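PDB 3RCN: beta-N-acetylhexosaminidase from Arthrobacter aurescens, which probably removes terminal non-reducing N-acetyl-D-hexosamine residues from N-acetyl-beta-D-hexosaminides by hydrolysis. Local coordinates for residues H237-P242 and P306-S311; V147-M152 and H173-D178. All coordinates share one frame; numbering follows the deposited sequence.

Interaction 1: residues H237-P242 and P306-S311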
ATOM      1  N   HIS A 237       0.873   1.819 -19.403  1.00 27.75           N
ATOM      2  CA  HIS A 237      -0.014   1.984 -20.560  1.00 33.07           C
ATOM      3  C   HIS A 237      -1.471   2.090 -20.147  1.00 37.67           C
ATOM      4  O   HIS A 237      -2.378   1.578 -20.799  1.00 32.65           O
ATOM      5  CB  HIS A 237       0.210   0.885 -21.606  1.00 25.69           C
ATOM      6  CG  HIS A 237       1.550   0.974 -22.254  1.00 36.04           C
ATOM      7  ND1 HIS A 237       1.813   1.836 -23.298  1.00 38.24           N
ATOM      8  CD2 HIS A 237       2.726   0.368 -21.963  1.00 34.94           C
ATOM      9  CE1 HIS A 237       3.084   1.731 -23.640  1.00 40.92           C
ATOM     10  NE2 HIS A 237       3.659   0.844 -22.847  1.00 37.95           N
ATOM     11  N   ILE A 238      -1.671   2.773 -19.037  1.00 37.58           N
ATOM     12  CA  ILE A 238      -2.998   3.089 -18.580  1.00 33.59           C
ATOM     13  C   ILE A 238      -3.191   4.599 -18.714  1.00 31.72           C
ATOM     14  O   ILE A 238      -2.330   5.391 -18.307  1.00 28.44           O
ATOM     15  CB  ILE A 238      -3.186   2.610 -17.136  1.00 25.97           C
ATOM     16  CG1 ILE A 238      -3.059   1.083 -17.092  1.00 28.61           C
ATOM     17  CG2 ILE A 238      -4.512   3.071 -16.580  1.00 25.61           C
ATOM     18  CD1 ILE A 238      -2.844   0.517 -15.701  1.00 32.23           C
ATOM     19  N   THR A 239      -4.308   4.985 -19.324  1.00 27.61           N
ATOM     20  CA  THR A 239      -4.662   6.385 -19.469  1.00 31.83           C
ATOM     21  C   THR A 239      -5.462   6.763 -18.224  1.00 33.23           C
ATOM     22  O   THR A 239      -6.351   6.014 -17.809  1.00 33.41           O
ATOM     23  CB  THR A 239      -5.479   6.608 -20.761  1.00 35.16           C
ATOM     24  OG1 THR A 239      -4.637   6.383 -21.900  1.00 32.28           O
ATOM     25  CG2 THR A 239      -6.047   8.029 -20.829  1.00 39.59           C
ATOM     26  N   VAL A 240      -5.116   7.885 -17.601  1.00 27.60           N
ATOM     27  CA  VAL A 240      -5.860   8.346 -16.432  1.00 28.12           C
ATOM     28  C   VAL A 240      -6.796   9.499 -16.805  1.00 31.05           C
ATOM     29  O   VAL A 240      -6.348  10.615 -17.087  1.00 28.05           O
ATOM     30  CB  VAL A 240      -4.926   8.820 -15.304  1.00 26.53           C
ATOM     31  CG1 VAL A 240      -5.744   9.359 -14.148  1.00 22.79           C
ATOM     32  CG2 VAL A 240      -4.029   7.676 -14.818  1.00 35.65           C
ATOM     33  N   ILE A 241      -8.097   9.225 -16.794  1.00 26.29           N
ATOM     34  CA  ILE A 241      -9.100  10.247 -17.059  1.00 25.63           C
ATOM     35  C   ILE A 241      -9.620  10.826 -15.745  1.00 28.05           C
ATOM     36  O   ILE A 241     -10.310  10.148 -14.990  1.00 30.26           O
ATOM     37  CB  ILE A 241     -10.272   9.651 -17.837  1.00 27.27           C
ATOM     38  CG1 ILE A 241      -9.836   9.293 -19.260  1.00 32.25           C
ATOM     39  CG2 ILE A 241     -11.464  10.606 -17.826  1.00 22.70           C
ATOM     40  CD1 ILE A 241     -10.819   8.365 -19.974  1.00 30.84           C
ATOM     41  N   PRO A 242      -9.256  12.073 -15.447  1.00 26.03           N
ATOM     42  CA  PRO A 242      -9.713  12.683 -14.197  1.00 22.60           C
ATOM     43  C   PRO A 242     -11.134  13.152 -14.357  1.00 30.85           C
ATOM     44  O   PRO A 242     -11.544  13.494 -15.460  1.00 37.49           O
ATOM     45  CB  PRO A 242      -8.789  13.880 -14.043  1.00 24.18           C
ATOM     46  CG  PRO A 242      -8.479  14.279 -15.474  1.00 24.54           C
ATOM     47  CD  PRO A 242      -8.450  12.996 -16.263  1.00 22.14           C
ATOM     48  N   PRO A 306      -2.303  14.501 -18.931  1.00 27.61           N
ATOM     49  CA  PRO A 306      -2.125  14.487 -20.389  1.00 25.61           C
ATOM     50  C   PRO A 306      -3.298  13.881 -21.176  1.00 33.93           C
ATOM     51  O   PRO A 306      -3.365  14.070 -22.380  1.00 51.88           O
ATOM     52  CB  PRO A 306      -0.861  13.646 -20.574  1.00 23.45           C
ATOM     53  CG  PRO A 306      -0.825  12.771 -19.378  1.00 27.06           C
ATOM     54  CD  PRO A 306      -1.339  13.619 -18.257  1.00 26.11           C
ATOM     55  N   SER A 307      -4.197  13.170 -20.507  1.00 34.24           N
ATOM     56  CA  SER A 307      -5.298  12.441 -21.147  1.00 34.72           C
ATOM     57  C   SER A 307      -6.146  13.240 -22.174  1.00 31.12           C
ATOM     58  O   SER A 307      -6.596  14.350 -21.886  1.00 34.07           O
ATOM     59  CB  SER A 307      -6.226  11.929 -20.045  1.00 26.72           C
ATOM     60  OG  SER A 307      -7.453  11.456 -20.566  1.00 22.58           O
ATOM     61  N   PRO A 308      -6.390  12.658 -23.366  1.00 24.07           N
ATOM     62  CA  PRO A 308      -7.215  13.325 -24.396  1.00 27.30           C
ATOM     63  C   PRO A 308      -8.652  13.591 -23.939  1.00 34.15           C
ATOM     64  O   PRO A 308      -9.275  14.499 -24.473  1.00 47.15           O
ATOM     65  CB  PRO A 308      -7.211  12.336 -25.576  1.00 20.76           C
ATOM     66  CG  PRO A 308      -6.048  11.404 -25.301  1.00 33.52           C
ATOM     67  CD  PRO A 308      -5.898  11.341 -23.807  1.00 21.79           C
ATOM     68  N   TRP A 309      -9.172  12.812 -22.991  1.00 41.50           N
ATOM     69  CA  TRP A 309     -10.483  13.096 -22.401  1.00 38.04           C
ATOM     70  C   TRP A 309     -10.342  13.636 -20.983  1.00 41.60           C
ATOM     71  O   TRP A 309      -9.436  13.253 -20.245  1.00 45.40           O
ATOM     72  CB  TRP A 309     -11.356  11.844 -22.332  1.00 36.63           C
ATOM     73  CG  TRP A 309     -11.581  11.169 -23.630  1.00 41.59           C
ATOM     74  CD1 TRP A 309     -12.557  11.445 -24.544  1.00 44.52           C
ATOM     75  CD2 TRP A 309     -10.827  10.079 -24.163  1.00 41.30           C
ATOM     76  NE1 TRP A 309     -12.448  10.598 -25.624  1.00 41.44           N
ATOM     77  CE2 TRP A 309     -11.390   9.750 -25.418  1.00 41.34           C
ATOM     78  CE3 TRP A 309      -9.713   9.360 -23.714  1.00 41.66           C
ATOM     79  CZ2 TRP A 309     -10.886   8.723 -26.224  1.00 40.90           C
ATOM     80  CZ3 TRP A 309      -9.208   8.336 -24.520  1.00 46.06           C
ATOM     81  CH2 TRP A 309      -9.798   8.029 -25.760  1.00 42.28           C
ATOM     82  N   ILE A 310     -11.256  14.514 -20.601  1.00 34.44           N
ATOM     83  CA  ILE A 310     -11.350  14.986 -19.231  1.00 27.06           C
ATOM     84  C   ILE A 310     -12.819  14.918 -18.852  1.00 29.96           C
ATOM     85  O   ILE A 310     -13.665  15.349 -19.614  1.00 33.31           O
ATOM     86  CB  ILE A 310     -10.805  16.410 -19.135  1.00 28.10           C
ATOM     87  CG1 ILE A 310      -9.280  16.354 -19.261  1.00 36.75           C
ATOM     88  CG2 ILE A 310     -11.245  17.085 -17.849  1.00 17.69           C
ATOM     89  CD1 ILE A 310      -8.611  17.672 -19.088  1.00 48.30           C
ATOM     90  N   SER A 311     -13.136  14.327 -17.706  1.00 31.03           N
ATOM     91  CA  SER A 311     -14.535  14.069 -17.378  1.00 32.88           C
ATOM     92  C   SER A 311     -15.156  15.203 -16.583  1.00 33.53           C
ATOM     93  O   SER A 311     -14.573  15.688 -15.616  1.00 31.81           O
ATOM     94  CB  SER A 311     -14.698  12.748 -16.626  1.00 35.82           C
ATOM     95  OG  SER A 311     -16.026  12.600 -16.145  1.00 34.68           O
TER
HETATM   96  O   HOH W   1      -3.975  11.908 -17.686  1.00 33.36           O
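Ile-241 meets the indole of Trp-309 at a slant. Its CD1 lies 4.0 Å from CE3 of Trp-309, an atom of the six-membered ring. The same indole is about 3 Å from a bound glycerol, nearest atoms, probably from the crystallisation liquor. On the same branch of Ile-241, CG1, anti to the carbonyl carbon (chi1 -69°), packs 3.5 Å from Ser-307 OG. The other branch, CG2, rests against Ser-311 CB. Ser-307 OG also donates to Trp-309 O at 2.7 Å, on a lone pair in the carbonyl plane. This bond spans the chain from Ser-307 to the start of strand 309-311. An alanine in place of Ile-241 would probably open a gap beside Ser-307 OG and take away the CD1 contact with Trp-309 CE3. One direct backbone bond joins the segments, Ser-311 N to Pro-242 O at 2.9 Å. Further back a water takes over, donating to Val-240 O (2.8 Å) and accepting from Ser-307 N (3.1 Å). The strands run in the same general sense, 38° apart. They belong to the barrel of the catalytic domain. Strand 171-178 flanks 239-242, Pro-308 shares a backbone hydrogen bond with Ala-361, and helix 288-304 covers Pro-242 and Ile-310.

Interaction 2: residues V147-M152 and H173-D178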
ATOM      1  N   VAL A 147     -12.356   8.005  -5.385  1.00 36.11           N
ATOM      2  CA  VAL A 147     -11.563   8.450  -4.252  1.00 28.46           C
ATOM      3  C   VAL A 147     -12.161   9.670  -3.559  1.00 26.11           C
ATOM      4  O   VAL A 147     -11.569  10.248  -2.655  1.00 33.27           O
ATOM      5  CB  VAL A 147     -10.116   8.702  -4.648  1.00 24.44           C
ATOM      6  CG1 VAL A 147      -9.569   7.481  -5.360  1.00 17.75           C
ATOM      7  CG2 VAL A 147     -10.021   9.941  -5.522  1.00 19.96           C
ATOM      8  N   ALA A 148     -13.305  10.113  -4.042  1.00 35.31           N
ATOM      9  CA  ALA A 148     -13.958  11.267  -3.445  1.00 39.49           C
ATOM     10  C   ALA A 148     -14.692  10.850  -2.174  1.00 35.35           C
ATOM     11  O   ALA A 148     -14.645  11.542  -1.165  1.00 35.52           O
ATOM     12  CB  ALA A 148     -14.922  11.922  -4.444  1.00 36.77           C
ATOM     13  N   ARG A 149     -15.377   9.713  -2.233  1.00 28.73           N
ATOM     14  CA  ARG A 149     -16.134   9.249  -1.086  1.00 30.54           C
ATOM     15  C   ARG A 149     -15.202   8.750   0.034  1.00 30.98           C
ATOM     16  O   ARG A 149     -15.295   9.205   1.173  1.00 35.27           O
ATOM     17  CB  ARG A 149     -17.157   8.202  -1.506  1.00 33.80           C
ATOM     18  CG  ARG A 149     -18.487   8.783  -1.950  1.00 38.27           C
ATOM     19  CD  ARG A 149     -18.358   9.781  -3.116  1.00 41.36           C
ATOM     20  NE  ARG A 149     -19.677  10.224  -3.563  1.00 43.39           N
ATOM     21  CZ  ARG A 149     -20.383   9.638  -4.528  1.00 40.10           C
ATOM     22  NH1 ARG A 149     -19.892   8.587  -5.176  1.00 39.54           N
ATOM     23  NH2 ARG A 149     -21.583  10.105  -4.847  1.00 29.59           N
ATOM     24  N   HIS A 150     -14.295   7.839  -0.302  1.00 23.71           N
ATOM     25  CA  HIS A 150     -13.206   7.465   0.605  1.00 25.68           C
ATOM     26  C   HIS A 150     -11.838   7.636  -0.038  1.00 31.87           C
ATOM     27  O   HIS A 150     -11.525   7.019  -1.069  1.00 29.20           O
ATOM     28  CB  HIS A 150     -13.392   6.063   1.186  1.00 17.40           C
ATOM     29  CG  HIS A 150     -14.442   6.014   2.245  1.00 27.05           C
ATOM     30  ND1 HIS A 150     -15.731   5.594   1.994  1.00 27.07           N
ATOM     31  CD2 HIS A 150     -14.414   6.403   3.543  1.00 27.53           C
ATOM     32  CE1 HIS A 150     -16.447   5.703   3.102  1.00 34.09           C
ATOM     33  NE2 HIS A 150     -15.673   6.189   4.056  1.00 36.92           N
ATOM     34  N   PHE A 151     -11.046   8.510   0.576  1.00 27.82           N
ATOM     35  CA  PHE A 151      -9.721   8.822   0.094  1.00 29.61           C
ATOM     36  C   PHE A 151      -8.858   7.573   0.143  1.00 37.63           C
ATOM     37  O   PHE A 151      -8.780   6.907   1.176  1.00 39.43           O
ATOM     38  CB  PHE A 151      -9.103   9.916   0.958  1.00 26.51           C
ATOM     39  CG  PHE A 151      -7.671  10.183   0.648  1.00 29.44           C
ATOM     40  CD1 PHE A 151      -7.318  10.870  -0.508  1.00 27.57           C
ATOM     41  CD2 PHE A 151      -6.672   9.745   1.508  1.00 30.04           C
ATOM     42  CE1 PHE A 151      -5.998  11.120  -0.808  1.00 32.14           C
ATOM     43  CE2 PHE A 151      -5.336   9.990   1.221  1.00 33.16           C
ATOM     44  CZ  PHE A 151      -4.994  10.678   0.059  1.00 36.95           C
HETATM   45  N   MSE A 152      -8.228   7.246  -0.979  1.00 37.56           N
HETATM   46  CA  MSE A 152      -7.310   6.121  -1.005  1.00 35.37           C
HETATM   47  C   MSE A 152      -5.861   6.616  -0.969  1.00 39.37           C
HETATM   48  O   MSE A 152      -5.429   7.383  -1.828  1.00 44.70           O
HETATM   49  CB  MSE A 152      -7.549   5.227  -2.218  1.00 31.38           C
HETATM   50  CG  MSE A 152      -6.612   4.030  -2.232  1.00 42.31           C
HETATM   51 SE   MSE A 152      -6.951   2.677  -3.595  0.66 40.28          SE
HETATM   52  CE  MSE A 152      -8.572   1.896  -2.814  1.00 48.71           C
ATOM     53  N   HIS A 173     -10.426   5.691 -14.663  1.00 29.73           N
ATOM     54  CA  HIS A 173     -11.242   6.877 -14.569  1.00 33.30           C
ATOM     55  C   HIS A 173     -11.269   7.242 -13.083  1.00 33.14           C
ATOM     56  O   HIS A 173     -11.760   6.482 -12.246  1.00 29.44           O
ATOM     57  CB  HIS A 173     -12.627   6.583 -15.151  1.00 36.76           C
ATOM     58  CG  HIS A 173     -13.618   7.690 -14.976  1.00 52.55           C
ATOM     59  ND1 HIS A 173     -14.638   7.920 -15.876  1.00 58.25           N
ATOM     60  CD2 HIS A 173     -13.762   8.616 -13.998  1.00 54.03           C
ATOM     61  CE1 HIS A 173     -15.366   8.941 -15.461  1.00 57.35           C
ATOM     62  NE2 HIS A 173     -14.855   9.380 -14.324  1.00 55.77           N
ATOM     63  N   LEU A 174     -10.695   8.399 -12.766  1.00 27.75           N
ATOM     64  CA  LEU A 174     -10.401   8.761 -11.392  1.00 25.88           C
ATOM     65  C   LEU A 174     -11.386   9.798 -10.902  1.00 30.34           C
ATOM     66  O   LEU A 174     -11.267  10.964 -11.246  1.00 35.76           O
ATOM     67  CB  LEU A 174      -9.000   9.360 -11.355  1.00 23.97           C
ATOM     68  CG  LEU A 174      -8.271   9.314 -10.022  1.00 33.24           C
ATOM     69  CD1 LEU A 174      -8.288   7.902  -9.497  1.00 30.59           C
ATOM     70  CD2 LEU A 174      -6.849   9.799 -10.189  1.00 34.83           C
ATOM     71  N   HIS A 175     -12.304   9.413 -10.027  1.00 29.51           N
ATOM     72  CA  HIS A 175     -13.380  10.331  -9.703  1.00 29.91           C
ATOM     73  C   HIS A 175     -12.881  11.098  -8.479  1.00 29.25           C
ATOM     74  O   HIS A 175     -12.922  10.605  -7.354  1.00 29.55           O
ATOM     75  CB  HIS A 175     -14.625   9.478  -9.400  1.00 24.21           C
ATOM     76  CG  HIS A 175     -15.822  10.250  -8.945  1.00 36.23           C
ATOM     77  ND1 HIS A 175     -16.681  10.881  -9.819  1.00 42.76           N
ATOM     78  CD2 HIS A 175     -16.337  10.446  -7.707  1.00 43.03           C
ATOM     79  CE1 HIS A 175     -17.653  11.462  -9.139  1.00 43.94           C
ATOM     80  NE2 HIS A 175     -17.470  11.211  -7.857  1.00 47.03           N
ATOM     81  N   LEU A 176     -12.486  12.347  -8.715  1.00 29.89           N
ATOM     82  CA  LEU A 176     -11.664  13.088  -7.759  1.00 25.77           C
ATOM     83  C   LEU A 176     -12.405  13.996  -6.795  1.00 26.50           C
ATOM     84  O   LEU A 176     -11.814  14.496  -5.844  1.00 29.42           O
ATOM     85  CB  LEU A 176     -10.613  13.915  -8.500  1.00 26.88           C
ATOM     86  CG  LEU A 176      -9.406  13.195  -9.101  1.00 33.17           C
ATOM     87  CD1 LEU A 176      -8.658  14.130 -10.040  1.00 29.64           C
ATOM     88  CD2 LEU A 176      -8.471  12.683  -7.992  1.00 32.03           C
ATOM     89  N   THR A 177     -13.690  14.214  -7.028  1.00 21.72           N
ATOM     90  CA  THR A 177     -14.407  15.249  -6.291  1.00 22.66           C
ATOM     91  C   THR A 177     -15.873  14.885  -6.194  1.00 25.68           C
ATOM     92  O   THR A 177     -16.422  14.219  -7.070  1.00 32.45           O
ATOM     93  CB  THR A 177     -14.319  16.641  -6.985  1.00 31.68           C
ATOM     94  OG1 THR A 177     -15.133  16.632  -8.163  1.00 39.57           O
ATOM     95  CG2 THR A 177     -12.880  17.003  -7.379  1.00 26.77           C
ATOM     96  N   ASP A 178     -16.509  15.312  -5.121  1.00 20.57           N
ATOM     97  CA  ASP A 178     -17.906  15.010  -4.932  1.00 23.87           C
ATOM     98  C   ASP A 178     -18.413  15.853  -3.781  1.00 25.84           C
ATOM     99  O   ASP A 178     -17.732  16.785  -3.349  1.00 24.81           O
ATOM    100  CB  ASP A 178     -18.135  13.514  -4.711  1.00 25.28           C
ATOM    101  CG  ASP A 178     -19.486  13.051  -5.227  1.00 32.75           C
ATOM    102  OD1 ASP A 178     -20.501  13.422  -4.612  1.00 33.42           O
ATOM    103  OD2 ASP A 178     -19.537  12.309  -6.239  1.00 37.35           O
TER
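Arg-149 and Asp-178 meet with the carboxylate laid over one face of the guanidinium. Asp-178 OD2 stands 3.1 Å above that plane, offset toward the rim, and the two planes are 30° apart. The salt bridge from Arg-149 NH2 to Asp-178 OD2 (3.3 Å) is therefore one of charge alone, since no N-H points at the oxygen. A bend at chi2 (57°) brings the arginine chain round to this place. Ala-148 packs against both members of the His-carboxylate pair. Its CB is 3.6 Å from Asp-178 CB and 3.9 Å from His-175 CD2. Val-147 CG2 lies beside Leu-176 CD2 at 4.0 Å, the two side chains pointing the same way. Val-147 N makes a weak hydrogen bond to His-175 O at 3.3 Å.

His-175 positions the carboxylate. Its NE2 donates to Asp-178 OD2 at 2.8 Å, in the ring plane and onto the anti lone pair. ND1 of His-175 is hydrogen-bonded to Glu-243. Held at both nitrogens, the ring has its rotation fixed. The guanidinium has its own holders: NE bonds to Gln-180, its strongest polar partner, and NH1 forms a salt bridge with Asp-146. Asp-146 also takes the N-H of Ala-148, tying the loop to the end of strand 140-146.

Arg-149 lies about 6 Å from the predicted proton donor Glu-316, side chain to side chain, and its NH2 makes a weak hydrogen bond to glycerol. Its charge is probably balanced by Asp-146 and Asp-178 together, which is consistent with an arginine held ready in the sugar-binding pocket, as in other family 20 enzymes.

The two contacts are built on neighbouring strands of one barrel, with centres about 15 Å apart. Strand 239-243 belongs to interaction 1 and strand 171-178 to interaction 2. Ile-241 O and Leu-174 N lie 2.9 Å apart, a probable hydrogen bond between them. Side chains continue the join: Pro-242 CB packs 4.0 Å from Leu-176 CD1, and Ser-311 OG lies 3.8 Å from His-173 CE1. Interaction 1 is away from the predicted proton donor, whereas interaction 2 comes near it, on the side of Arg-149. Glu-243, the residue after Pro-242, also accepts a hydrogen bond from His-173 NE2, so the strand of interaction 1 leads into the polar network of interaction 2.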